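Citryl-spermidine/3,4-dihydroxybenzoyl-citryl-spermidine:spermidine ligase (Bacillus anthracis, PDB 3TO3) catalyses the ATP-dependent condensation of spermidine with citryl-spermidine intermediates in the biosynthesis of petrobactin, the siderophore that serves iron acquisition and virulence. Local coordinates at residues I46-E49 with E50-L53; V88-Q91 with D92-E96; P248-E252 with N253-S257; Q174-D177 with N178-G182; K491-F495 with F496-R500. All blocks are in the same frame, centred on the assembly; numbering follows the deposited sequence.

Contact 1: residues I46-E49 with E50-L53; sequences IEKE and EQIL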
# COMPACT_ATOMS: atom_id res chain seq x y z
N ILE B 46 39.38 11.12 -8.36
CA ILE B 46 40.78 11.49 -8.13
C ILE B 46 41.59 10.32 -7.60
O ILE B 46 41.30 9.79 -6.53
CB ILE B 46 40.89 12.59 -7.12
CG1 ILE B 46 39.88 13.69 -7.43
CG2 ILE B 46 42.34 13.07 -7.10
CD1 ILE B 46 40.25 15.00 -6.82
N GLU B 47 42.60 9.90 -8.35
CA GLU B 47 43.29 8.66 -7.99
C GLU B 47 44.50 8.88 -7.09
O GLU B 47 45.39 9.65 -7.41
CB GLU B 47 43.65 7.85 -9.25
CG GLU B 47 44.64 8.53 -10.21
CD GLU B 47 44.87 7.74 -11.50
OE1 GLU B 47 45.92 7.07 -11.61
OE2 GLU B 47 44.00 7.80 -12.41
N LYS B 48 44.46 8.22 -5.93
CA LYS B 48 45.61 7.99 -5.07
C LYS B 48 46.32 6.76 -5.61
O LYS B 48 46.04 6.32 -6.72
CB LYS B 48 45.16 7.74 -3.63
CG LYS B 48 44.21 8.80 -3.04
CD LYS B 48 43.68 8.38 -1.66
CE LYS B 48 44.80 8.23 -0.62
NZ LYS B 48 45.14 9.48 0.14
N GLU B 49 47.26 6.21 -4.86
CA GLU B 49 47.96 5.03 -5.35
C GLU B 49 46.95 3.92 -5.68
O GLU B 49 46.84 3.48 -6.83
CB GLU B 49 49.01 4.57 -4.32
CG GLU B 49 48.78 3.20 -3.69
CD GLU B 49 49.61 2.10 -4.36
OE1 GLU B 49 49.67 0.98 -3.80
OE2 GLU B 49 50.20 2.37 -5.43
N GLU B 50 46.18 3.55 -4.68
CA GLU B 50 45.17 2.49 -4.76
C GLU B 50 43.76 3.09 -4.76
O GLU B 50 42.93 2.77 -5.62
CB GLU B 50 45.34 1.41 -3.68
CG GLU B 50 46.35 0.30 -4.05
CD GLU B 50 45.94 -0.52 -5.28
OE1 GLU B 50 46.35 -1.71 -5.36
OE2 GLU B 50 45.23 -0.00 -6.17
N GLN B 51 43.50 3.86 -3.72
CA GLN B 51 42.22 4.51 -3.49
C GLN B 51 41.80 5.50 -4.58
O GLN B 51 42.59 6.01 -5.35
CB GLN B 51 42.29 5.26 -2.15
CG GLN B 51 42.61 4.38 -0.95
CD GLN B 51 41.37 4.02 -0.14
OE1 GLN B 51 41.14 4.57 0.94
NE2 GLN B 51 40.56 3.10 -0.64
N ILE B 52 40.50 5.73 -4.64
CA ILE B 52 39.92 6.75 -5.47
C ILE B 52 39.09 7.63 -4.53
O ILE B 52 38.33 7.10 -3.71
CB ILE B 52 38.99 6.12 -6.53
CG1 ILE B 52 39.82 5.40 -7.58
CG2 ILE B 52 38.09 7.17 -7.17
CD1 ILE B 52 39.07 4.28 -8.31
N LEU B 53 39.25 8.94 -4.62
CA LEU B 53 38.30 9.87 -4.01
C LEU B 53 37.16 10.14 -5.00
O LEU B 53 37.41 10.58 -6.12
CB LEU B 53 38.98 11.19 -3.64
CG LEU B 53 38.04 12.25 -3.05
CD1 LEU B 53 37.25 11.67 -1.88
CD2 LEU B 53 38.89 13.44 -2.61
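Ile46 and Leu53 face each other as a hydrogen-bonded antiparallel pair in the β-hairpin formed by strands 44-47 and 52-59. Two backbone bonds define the pair: Ile46 N donates to Leu53 O at 3.0 Å, and Leu53 N returns a bond to Ile46 O at 2.9 Å. The β-carbons of the two residues lie 4.2 Å apart (Ile46 CB to Leu53 CB) on one face of the sheet. Glu47 and Ile52, the next pair, are non-hydrogen-bonded and occupy the other face.

Beyond them the chain reverses through Lys48, Glu49, Glu50 and Gln51, closed by a bond from Lys48 N to Gln51 O (3.0 Å). Its 140° angle at the hydrogen shows it to be more bent than the pair bonds at Ile46. The side chains of Lys48 and Gln51 run alongside each other, and Lys48 CD rests on Gln51 CB at 3.5 Å. Lys48 bends at its third and fourth torsions (chi3 62°), carrying its amine end away from the glutamine. At the tip, Glu49 and Glu50 also point the same way, OE1 to OE1 at 4.5 Å, a mild repulsion that solvent probably screens.

Strand 65-74 backs the hairpin: Tyr71 packs against Lys48, Gln51 and Leu53, and the Ile52 backbone bonds to Gly72. Separately, Gln51 NE2 donates to Asp84 OD2. This surface hairpin lies away from the ATP site. Ile46 O, besides accepting the Leu53 N-H, receives a CA-H···O contact from Ile52 CA at 3.5 Å.

Contact 2: residues V88-Q91 with D92-E96; sequences VRVQ and DGKQE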
# COMPACT_ATOMS: atom_id res chain seq x y z
N VAL B 88 30.07 11.61 2.94
CA VAL B 88 30.05 12.93 3.55
C VAL B 88 29.47 13.98 2.61
O VAL B 88 29.84 14.06 1.43
CB VAL B 88 31.47 13.38 3.93
CG1 VAL B 88 31.44 14.74 4.57
CG2 VAL B 88 32.09 12.36 4.86
N ARG B 89 28.56 14.79 3.15
CA ARG B 89 27.98 15.88 2.39
C ARG B 89 28.77 17.17 2.62
O ARG B 89 28.90 17.65 3.75
CB ARG B 89 26.53 16.10 2.81
CG ARG B 89 25.79 17.20 2.03
CD ARG B 89 24.38 17.28 2.55
NE ARG B 89 23.49 18.16 1.80
CZ ARG B 89 23.35 19.46 2.03
NH1 ARG B 89 24.09 20.06 2.97
NH2 ARG B 89 22.49 20.16 1.32
N VAL B 90 29.30 17.74 1.55
CA VAL B 90 30.08 18.97 1.64
C VAL B 90 29.40 20.18 1.02
O VAL B 90 29.18 20.22 -0.20
CB VAL B 90 31.42 18.81 0.96
CG1 VAL B 90 32.29 20.04 1.21
CG2 VAL B 90 32.09 17.54 1.46
N GLN B 91 29.00 21.13 1.86
CA GLN B 91 28.58 22.41 1.35
C GLN B 91 29.33 23.54 2.02
O GLN B 91 30.29 24.09 1.48
CB GLN B 91 27.08 22.57 1.58
CG GLN B 91 26.50 23.87 1.09
CD GLN B 91 25.00 23.79 1.00
OE1 GLN B 91 24.31 23.70 2.03
NE2 GLN B 91 24.48 23.76 -0.22
N ASP B 92 28.93 23.87 3.24
CA ASP B 92 29.67 24.85 4.00
C ASP B 92 30.66 24.07 4.83
O ASP B 92 31.87 24.22 4.67
CB ASP B 92 28.75 25.73 4.84
CG ASP B 92 28.16 26.89 4.04
OD1 ASP B 92 28.63 27.14 2.90
OD2 ASP B 92 27.24 27.57 4.55
N GLY B 93 30.14 23.22 5.71
CA GLY B 93 31.00 22.32 6.45
C GLY B 93 30.89 20.95 5.82
O GLY B 93 30.38 20.78 4.70
N LYS B 94 31.38 19.97 6.56
CA LYS B 94 31.35 18.59 6.13
C LYS B 94 30.53 17.82 7.17
O LYS B 94 30.69 18.03 8.37
CB LYS B 94 32.77 18.06 6.07
CG LYS B 94 33.58 18.61 4.92
CD LYS B 94 34.90 17.86 4.78
CE LYS B 94 35.41 17.87 3.33
NZ LYS B 94 36.72 17.14 3.14
N GLN B 95 29.62 16.98 6.71
CA GLN B 95 28.88 16.13 7.62
C GLN B 95 28.51 14.79 6.98
O GLN B 95 28.09 14.73 5.83
CB GLN B 95 27.63 16.85 8.13
CG GLN B 95 26.84 16.06 9.17
CD GLN B 95 25.58 16.78 9.65
OE1 GLN B 95 25.30 17.90 9.22
NE2 GLN B 95 24.82 16.12 10.53
N GLU B 96 28.62 13.73 7.76
CA GLU B 96 28.20 12.43 7.29
C GLU B 96 26.71 12.53 6.97
O GLU B 96 25.94 13.10 7.75
CB GLU B 96 28.41 11.39 8.38
CG GLU B 96 27.76 10.03 8.08
CD GLU B 96 27.87 9.03 9.25
OE1 GLU B 96 27.33 7.92 9.06
OE2 GLU B 96 28.48 9.35 10.33
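Arg89 N donates to Gln95 O at 2.7 Å, the shortest bond of the β-hairpin that joins strands 88-90 and 94-96. The return bond, Gln95 N to Arg89 O, is 3.1 Å long, so Arg89 and Gln95 form a hydrogen-bonded antiparallel pair between the non-hydrogen-bonded pairs Val88-Glu96 and Val90-Lys94. At the turn, Gln91 N reaches Gly93 O at 3.2 Å, with an angle of 142° at the hydrogen.

The apolar contact lies on the face that carries Val88, Val90, Lys94 and Glu96. Lys94 CG is anti to the carbonyl carbon (chi1 -72°) and the rest of the chain is extended, which lays its methylenes alongside Val90: Lys94 CE meets Val90 CG2 at 3.8 Å. Nearer the backbone, Lys94 CB touches Val88 CG1 at 3.9 Å. Arg89 and Gln95 project from the other face, Arg89 CB against Gln95 O at 3.7 Å.

Strand 88-90 is also bonded to strand 65-74, Val88 with Glu69 and Val90 with Thr67, and Gln91 NE2 bonds to Asp60. Salt bridges fasten the hairpin to two helices: Arg89 to Glu106 of helix 100-110, and Glu96 to Arg24 and Arg25 of helix 18-37.

Contact 3: residues P248-E252 with N253-S257; sequences PWQWE and NFIIS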
# COMPACT_ATOMS: atom_id res chain seq x y z
N PRO B 248 -0.52 -17.61 6.20
CA PRO B 248 -1.54 -16.92 7.00
C PRO B 248 -1.51 -15.40 6.83
O PRO B 248 -2.57 -14.81 6.99
CB PRO B 248 -1.21 -17.33 8.45
CG PRO B 248 0.25 -17.71 8.43
CD PRO B 248 0.55 -18.21 7.02
N TRP B 249 -0.36 -14.79 6.50
CA TRP B 249 -0.38 -13.32 6.23
C TRP B 249 -1.13 -13.05 4.95
O TRP B 249 -1.88 -12.08 4.84
CB TRP B 249 1.02 -12.67 6.10
CG TRP B 249 0.99 -11.17 5.96
CD1 TRP B 249 1.13 -10.25 6.96
CD2 TRP B 249 0.80 -10.40 4.75
NE1 TRP B 249 1.05 -8.98 6.46
CE2 TRP B 249 0.84 -9.04 5.10
CE3 TRP B 249 0.63 -10.74 3.39
CZ2 TRP B 249 0.69 -8.00 4.17
CZ3 TRP B 249 0.49 -9.72 2.45
CH2 TRP B 249 0.52 -8.36 2.85
N GLN B 250 -0.91 -13.92 3.97
CA GLN B 250 -1.54 -13.77 2.67
C GLN B 250 -3.05 -13.93 2.81
O GLN B 250 -3.82 -13.16 2.23
CB GLN B 250 -0.99 -14.76 1.67
CG GLN B 250 -1.65 -14.61 0.31
CD GLN B 250 -1.00 -13.50 -0.49
OE1 GLN B 250 -0.36 -12.62 0.06
NE2 GLN B 250 -1.15 -13.56 -1.80
N TRP B 251 -3.45 -14.90 3.62
CA TRP B 251 -4.88 -15.19 3.78
C TRP B 251 -5.59 -14.01 4.43
O TRP B 251 -6.60 -13.53 3.93
CB TRP B 251 -5.11 -16.49 4.57
CG TRP B 251 -6.53 -16.75 4.95
CD1 TRP B 251 -7.05 -16.71 6.21
CD2 TRP B 251 -7.63 -17.09 4.08
NE1 TRP B 251 -8.38 -16.99 6.19
CE2 TRP B 251 -8.77 -17.23 4.90
CE3 TRP B 251 -7.75 -17.28 2.70
CZ2 TRP B 251 -10.04 -17.56 4.37
CZ3 TRP B 251 -9.01 -17.62 2.17
CH2 TRP B 251 -10.14 -17.76 3.02
N GLU B 252 -5.06 -13.53 5.53
CA GLU B 252 -5.74 -12.48 6.27
C GLU B 252 -5.60 -11.08 5.71
O GLU B 252 -6.41 -10.22 6.01
CB GLU B 252 -5.24 -12.46 7.71
CG GLU B 252 -5.72 -13.59 8.55
CD GLU B 252 -5.28 -13.41 9.99
OE1 GLU B 252 -4.12 -13.77 10.29
OE2 GLU B 252 -6.07 -12.90 10.81
N ASN B 253 -4.47 -10.79 5.08
CA ASN B 253 -4.26 -9.45 4.56
C ASN B 253 -4.52 -9.23 3.10
O ASN B 253 -4.52 -8.10 2.62
CB ASN B 253 -2.90 -8.92 5.00
CG ASN B 253 -2.73 -9.03 6.49
OD1 ASN B 253 -3.41 -8.34 7.24
ND2 ASN B 253 -1.86 -9.94 6.93
N PHE B 254 -4.72 -10.33 2.39
CA PHE B 254 -4.89 -10.25 0.96
C PHE B 254 -6.07 -11.05 0.37
O PHE B 254 -6.94 -10.48 -0.31
CB PHE B 254 -3.56 -10.43 0.20
CG PHE B 254 -3.63 -9.93 -1.20
CD1 PHE B 254 -3.47 -8.58 -1.48
CD2 PHE B 254 -3.92 -10.80 -2.26
CE1 PHE B 254 -3.55 -8.10 -2.78
CE2 PHE B 254 -4.02 -10.34 -3.56
CZ PHE B 254 -3.83 -8.99 -3.83
N ILE B 255 -6.04 -12.37 0.54
CA ILE B 255 -7.12 -13.21 0.04
C ILE B 255 -8.50 -12.81 0.58
O ILE B 255 -9.40 -12.53 -0.20
CB ILE B 255 -6.90 -14.71 0.32
CG1 ILE B 255 -5.48 -15.14 -0.02
CG2 ILE B 255 -7.86 -15.53 -0.53
CD1 ILE B 255 -5.11 -14.84 -1.44
N ILE B 256 -8.67 -12.78 1.89
CA ILE B 256 -9.97 -12.49 2.47
C ILE B 256 -10.53 -11.19 1.94
O ILE B 256 -11.72 -11.08 1.65
CB ILE B 256 -9.93 -12.40 4.00
CG1 ILE B 256 -9.68 -13.76 4.61
CG2 ILE B 256 -11.26 -11.97 4.54
CD1 ILE B 256 -10.05 -13.83 6.07
N SER B 257 -9.68 -10.17 1.85
CA SER B 257 -10.20 -8.87 1.47
C SER B 257 -10.37 -8.72 -0.03
O SER B 257 -11.23 -7.96 -0.47
CB SER B 257 -9.34 -7.74 2.03
OG SER B 257 -8.01 -7.87 1.57
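Asn253 lies across one face of the Trp249 indole in helix 248-258. Its CB makes a CH-π contact 3.8 Å from the centroid of the six-membered ring, only 14° off the ring normal. ND2 sits over the pyrrole side, 3.0 Å from Trp249 CD1, with amide and ring planes 44° apart. The same nitrogen donates to Trp249 O at 3.0 Å, on a lone pair in the carbonyl plane, though the bond is bent (133° at the hydrogen) and tilted from the Asn253 amide plane. Asn253 N bonds to that oxygen too, so one carbonyl holds the backbone and side chain of Asn253.

Here the helix widens into a π-type turn. Ile255 N reaches five residues back to Gln250 O at 2.9 Å, and Ile256 N does likewise to Trp251 O. This register brings Ile256 over Trp251, its CG1 3.8 Å from the centroid of the five-membered ring. Ile255 CB crosses near the benzo side, 3.6 Å from Trp251 CE3.

Gln250 ties the helix to strand 297-306 through Asn303 N. The ND2 bond and the indole overlap probably restrict rotation of the Asn253 amide; Trp251 gives Ile256 an apolar face and bonds through NE1 to His8 of the second subunit.

Contact 4: residues Q174-D177 with N178-G182; sequences QYRD and NFRYG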
# COMPACT_ATOMS: atom_id res chain seq x y z
N GLN B 174 4.25 -3.90 8.40
CA GLN B 174 4.66 -2.93 9.42
C GLN B 174 5.41 -3.71 10.51
O GLN B 174 5.64 -4.92 10.37
CB GLN B 174 3.47 -2.13 9.94
CG GLN B 174 2.95 -1.14 8.89
CD GLN B 174 4.06 -0.24 8.32
OE1 GLN B 174 4.21 -0.12 7.10
NE2 GLN B 174 4.85 0.41 9.21
N TYR B 175 5.84 -3.05 11.59
CA TYR B 175 6.75 -3.73 12.51
C TYR B 175 6.21 -5.04 13.12
O TYR B 175 6.96 -6.00 13.29
CB TYR B 175 7.27 -2.79 13.59
CG TYR B 175 6.39 -2.60 14.82
CD1 TYR B 175 6.48 -3.45 15.92
CD2 TYR B 175 5.53 -1.52 14.90
CE1 TYR B 175 5.70 -3.24 17.06
CE2 TYR B 175 4.74 -1.31 16.03
CZ TYR B 175 4.82 -2.17 17.10
OH TYR B 175 4.04 -1.94 18.22
N ARG B 176 4.91 -5.08 13.41
CA ARG B 176 4.32 -6.22 14.10
C ARG B 176 4.27 -7.47 13.21
O ARG B 176 4.70 -8.54 13.61
CB ARG B 176 2.94 -5.85 14.63
CG ARG B 176 2.47 -6.68 15.80
CD ARG B 176 1.36 -5.98 16.57
NE ARG B 176 1.91 -5.01 17.51
CZ ARG B 176 2.44 -5.37 18.67
NH1 ARG B 176 2.49 -6.65 19.01
NH2 ARG B 176 2.94 -4.45 19.49
N ASP B 177 3.78 -7.31 11.98
CA ASP B 177 3.87 -8.38 11.00
C ASP B 177 5.31 -8.79 10.74
O ASP B 177 5.60 -9.97 10.51
CB ASP B 177 3.20 -7.96 9.69
CG ASP B 177 1.67 -8.09 9.73
OD1 ASP B 177 1.14 -8.96 10.48
OD2 ASP B 177 1.01 -7.33 9.00
N ASN B 178 6.22 -7.82 10.77
CA ASN B 178 7.62 -8.14 10.51
C ASN B 178 8.16 -9.09 11.59
O ASN B 178 8.83 -10.10 11.28
CB ASN B 178 8.49 -6.86 10.43
CG ASN B 178 9.87 -7.16 9.98
OD1 ASN B 178 10.06 -7.73 8.88
ND2 ASN B 178 10.87 -6.87 10.85
N PHE B 179 7.86 -8.76 12.85
CA PHE B 179 8.15 -9.63 13.99
C PHE B 179 7.53 -11.02 13.81
O PHE B 179 8.14 -12.02 14.19
CB PHE B 179 7.63 -9.03 15.27
CG PHE B 179 8.61 -8.12 15.96
CD1 PHE B 179 9.96 -8.38 15.92
CD2 PHE B 179 8.17 -7.02 16.64
CE1 PHE B 179 10.85 -7.52 16.56
CE2 PHE B 179 9.06 -6.18 17.27
CZ PHE B 179 10.39 -6.43 17.23
N ARG B 180 6.32 -11.09 13.27
CA ARG B 180 5.64 -12.37 13.17
C ARG B 180 6.21 -13.25 12.07
O ARG B 180 6.44 -14.42 12.27
CB ARG B 180 4.13 -12.17 12.96
CG ARG B 180 3.36 -11.82 14.22
CD ARG B 180 1.82 -11.95 14.03
NE ARG B 180 1.22 -10.75 13.44
CZ ARG B 180 0.63 -9.77 14.12
NH1 ARG B 180 0.52 -9.84 15.44
NH2 ARG B 180 0.14 -8.71 13.46
N TYR B 181 6.30 -12.69 10.87
CA TYR B 181 6.72 -13.46 9.71
C TYR B 181 8.14 -13.32 9.19
O TYR B 181 8.54 -14.09 8.32
CB TYR B 181 5.72 -13.20 8.58
CG TYR B 181 4.35 -13.46 9.08
CD1 TYR B 181 3.96 -14.75 9.46
CD2 TYR B 181 3.44 -12.43 9.19
CE1 TYR B 181 2.68 -15.00 9.96
CE2 TYR B 181 2.15 -12.67 9.68
CZ TYR B 181 1.77 -13.95 10.05
OH TYR B 181 0.51 -14.17 10.54
N GLY B 182 8.92 -12.38 9.74
CA GLY B 182 10.26 -12.16 9.23
C GLY B 182 11.09 -13.38 9.59
O GLY B 182 11.01 -13.91 10.71
O HOH W 1 9.61 -6.08 13.60
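Arg180 NH2 and Asp177 OD1 form a salt bridge at 3.2 Å, one turn apart on helix 175-181. The carboxylate oxygen lies at the guanidinium edge, yet it is approached from above its own plane, and the two planes stand 70° apart. Arg180 NE adds a weak bond to the same oxygen at 3.5 Å. Asp177 OD2 accepts a weak bond from Trp249 NE1, so the two carboxylate oxygens have different partners.

Backbone i to i+4 bonds run through the helix: Gln174 O, at the N-cap, takes Asn178 N, and Asp177 O takes Tyr181 N at 2.8 Å. One turn on, Arg180 NH1 comes to 3.7 Å from Arg176 CG, while the Arg176 guanidinium turns to Tyr175 OH and Asp5. Gln174 NE2 crosses to Ser257 of the second subunit. Past the helix end, Gly182 is about 4 Å from the side chain of ATP-binding Met284.

Tyr175 CG sits between the backbone N and carbonyl carbon (chi1 84°), which sets the ring edge against Phe179, CD1 to CE2 at 4.0 Å. Helices 6-15 and 115-138 pack on both rings. A water donates to Tyr175 O at 2.7 Å, accepts from Asn178 ND2 at 3.1 Å, and lies over the centre of the Phe179 ring.

Contact 5: residues K491-F495 with F496-R500; sequences KMNDF and FEMDR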
# COMPACT_ATOMS: atom_id res chain seq x y z
N LYS B 491 6.11 -15.20 -26.88
CA LYS B 491 7.09 -15.05 -27.96
C LYS B 491 8.48 -15.50 -27.50
O LYS B 491 8.75 -15.64 -26.30
CB LYS B 491 7.11 -13.60 -28.48
CG LYS B 491 7.82 -12.58 -27.57
CD LYS B 491 7.18 -11.18 -27.66
CE LYS B 491 8.20 -10.04 -27.49
NZ LYS B 491 8.31 -9.47 -26.11
N MSE B 492 9.36 -15.77 -28.46
CA MSE B 492 10.72 -16.19 -28.15
C MSE B 492 11.47 -15.23 -27.21
O MSE B 492 11.41 -14.00 -27.38
CB MSE B 492 11.53 -16.40 -29.43
CG MSE B 492 12.99 -16.79 -29.18
SE MSE B 492 13.26 -18.65 -28.64
CE MSE B 492 11.42 -19.28 -28.47
N ASN B 493 12.17 -15.82 -26.24
CA ASN B 493 12.89 -15.10 -25.19
C ASN B 493 12.00 -14.71 -24.03
O ASN B 493 12.48 -14.23 -23.00
CB ASN B 493 13.63 -13.87 -25.74
CG ASN B 493 14.84 -14.24 -26.57
OD1 ASN B 493 15.42 -15.32 -26.39
ND2 ASN B 493 15.22 -13.36 -27.48
N ASP B 494 10.70 -14.92 -24.19
CA ASP B 494 9.74 -14.57 -23.14
C ASP B 494 9.87 -15.44 -21.89
O ASP B 494 9.90 -14.94 -20.76
CB ASP B 494 8.31 -14.65 -23.69
CG ASP B 494 7.83 -13.33 -24.28
OD1 ASP B 494 8.67 -12.40 -24.45
OD2 ASP B 494 6.61 -13.23 -24.57
N PHE B 495 9.89 -16.76 -22.08
CA PHE B 495 10.04 -17.68 -20.97
C PHE B 495 10.98 -18.85 -21.28
O PHE B 495 10.76 -19.62 -22.22
CB PHE B 495 8.68 -18.22 -20.53
CG PHE B 495 7.50 -17.48 -21.09
CD1 PHE B 495 7.03 -17.76 -22.37
CD2 PHE B 495 6.82 -16.55 -20.32
CE1 PHE B 495 5.91 -17.10 -22.89
CE2 PHE B 495 5.70 -15.88 -20.83
CZ PHE B 495 5.25 -16.16 -22.12
N PHE B 496 12.06 -18.94 -20.51
CA PHE B 496 12.93 -20.12 -20.41
C PHE B 496 13.82 -20.36 -21.61
O PHE B 496 14.92 -20.88 -21.47
CB PHE B 496 12.12 -21.43 -20.34
CG PHE B 496 11.32 -21.60 -19.10
CD1 PHE B 496 11.85 -21.31 -17.86
CD2 PHE B 496 10.02 -22.08 -19.18
CE1 PHE B 496 11.08 -21.47 -16.72
CE2 PHE B 496 9.26 -22.25 -18.05
CZ PHE B 496 9.79 -21.93 -16.81
N GLU B 497 13.46 -19.88 -22.78
CA GLU B 497 14.18 -20.38 -23.93
C GLU B 497 14.76 -19.21 -24.63
O GLU B 497 14.05 -18.29 -25.00
CB GLU B 497 13.29 -21.20 -24.88
CG GLU B 497 14.00 -21.47 -26.22
CD GLU B 497 13.29 -22.49 -27.11
OE1 GLU B 497 12.20 -22.99 -26.74
OE2 GLU B 497 13.84 -22.79 -28.19
N MSE B 498 16.07 -19.23 -24.81
CA MSE B 498 16.72 -18.09 -25.44
C MSE B 498 17.19 -18.45 -26.82
O MSE B 498 17.62 -19.58 -27.07
CB MSE B 498 17.85 -17.56 -24.56
CG MSE B 498 17.37 -17.07 -23.17
SE MSE B 498 16.08 -15.56 -23.17
CE MSE B 498 14.84 -16.27 -21.84
N ASP B 499 17.06 -17.50 -27.74
CA ASP B 499 17.45 -17.72 -29.12
C ASP B 499 18.92 -17.41 -29.32
O ASP B 499 19.48 -17.72 -30.37
CB ASP B 499 16.61 -16.86 -30.07
CG ASP B 499 17.02 -15.40 -30.05
OD1 ASP B 499 17.82 -15.01 -29.17
OD2 ASP B 499 16.54 -14.64 -30.92
N ARG B 500 19.53 -16.78 -28.32
CA ARG B 500 20.94 -16.39 -28.41
C ARG B 500 21.81 -17.17 -27.44
O ARG B 500 21.48 -17.35 -26.26
CB ARG B 500 21.11 -14.86 -28.26
CG ARG B 500 20.36 -14.24 -27.09
CD ARG B 500 20.25 -12.71 -27.17
NE ARG B 500 21.49 -12.00 -26.86
CZ ARG B 500 21.99 -11.84 -25.63
NH1 ARG B 500 21.39 -12.36 -24.56
NH2 ARG B 500 23.12 -11.16 -25.46
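Asn493 and Asp499 are joined by a sound bond on the tight side of this reversal, where a type II β-turn (Lys491 to Asp494) folds back on the short, weakly bonded strand 497-498. Asp499 N donates to Asn493 OD1 at 3.0 Å with a 155° angle at the hydrogen. Asn493 takes the third position of the turn with positive phi (84°). The selenium of selenomethionine Met498 presses on the same amide, SE to Asn493 OD1 at 3.3 Å. Backbone pairing is poorer: Asn493 N to Glu497 O is a weak bond of 3.3 Å.

On the inner side, buried Phe496 packs on Phe466, Phe480 and helix 315-333; its side chain is about 6 Å from that of Glu462, an ATP-binding residue. Glu497 forms a salt bridge with Arg468.

The solvent side is looser. Lys491 and Met492 are exposed, and the Lys491 NZ to Asp494 OD1 salt bridge is weak at 3.4 Å. Selenomethionine Met492, folded at its second and third torsions (chi2 76°), touches both Glu497 and Asp499, its SE 3.8 Å from Glu497 CG and its CG 3.7 Å from Asp499 CB.

How the contacts relate
From the N terminus the five contacts follow in series; none nests or crosses, since each closes a reversal or helical turn within its own continuous stretch. Contacts 1 and 2 close two hairpins of one antiparallel sheet, their centres about 20 Å apart, and both lean on strand 65-74. Contact 4 precedes contact 3, and the two helices touch where Trp249 CB packs on Tyr181 CE2; both also reach the second subunit. Contact 5, in the FhuF-like range, brings the loop after helix 485-488 back on strand 497-498, which pairs with strand 465-467. It is about 38 Å from contact 4 between centres, across the chain's centre.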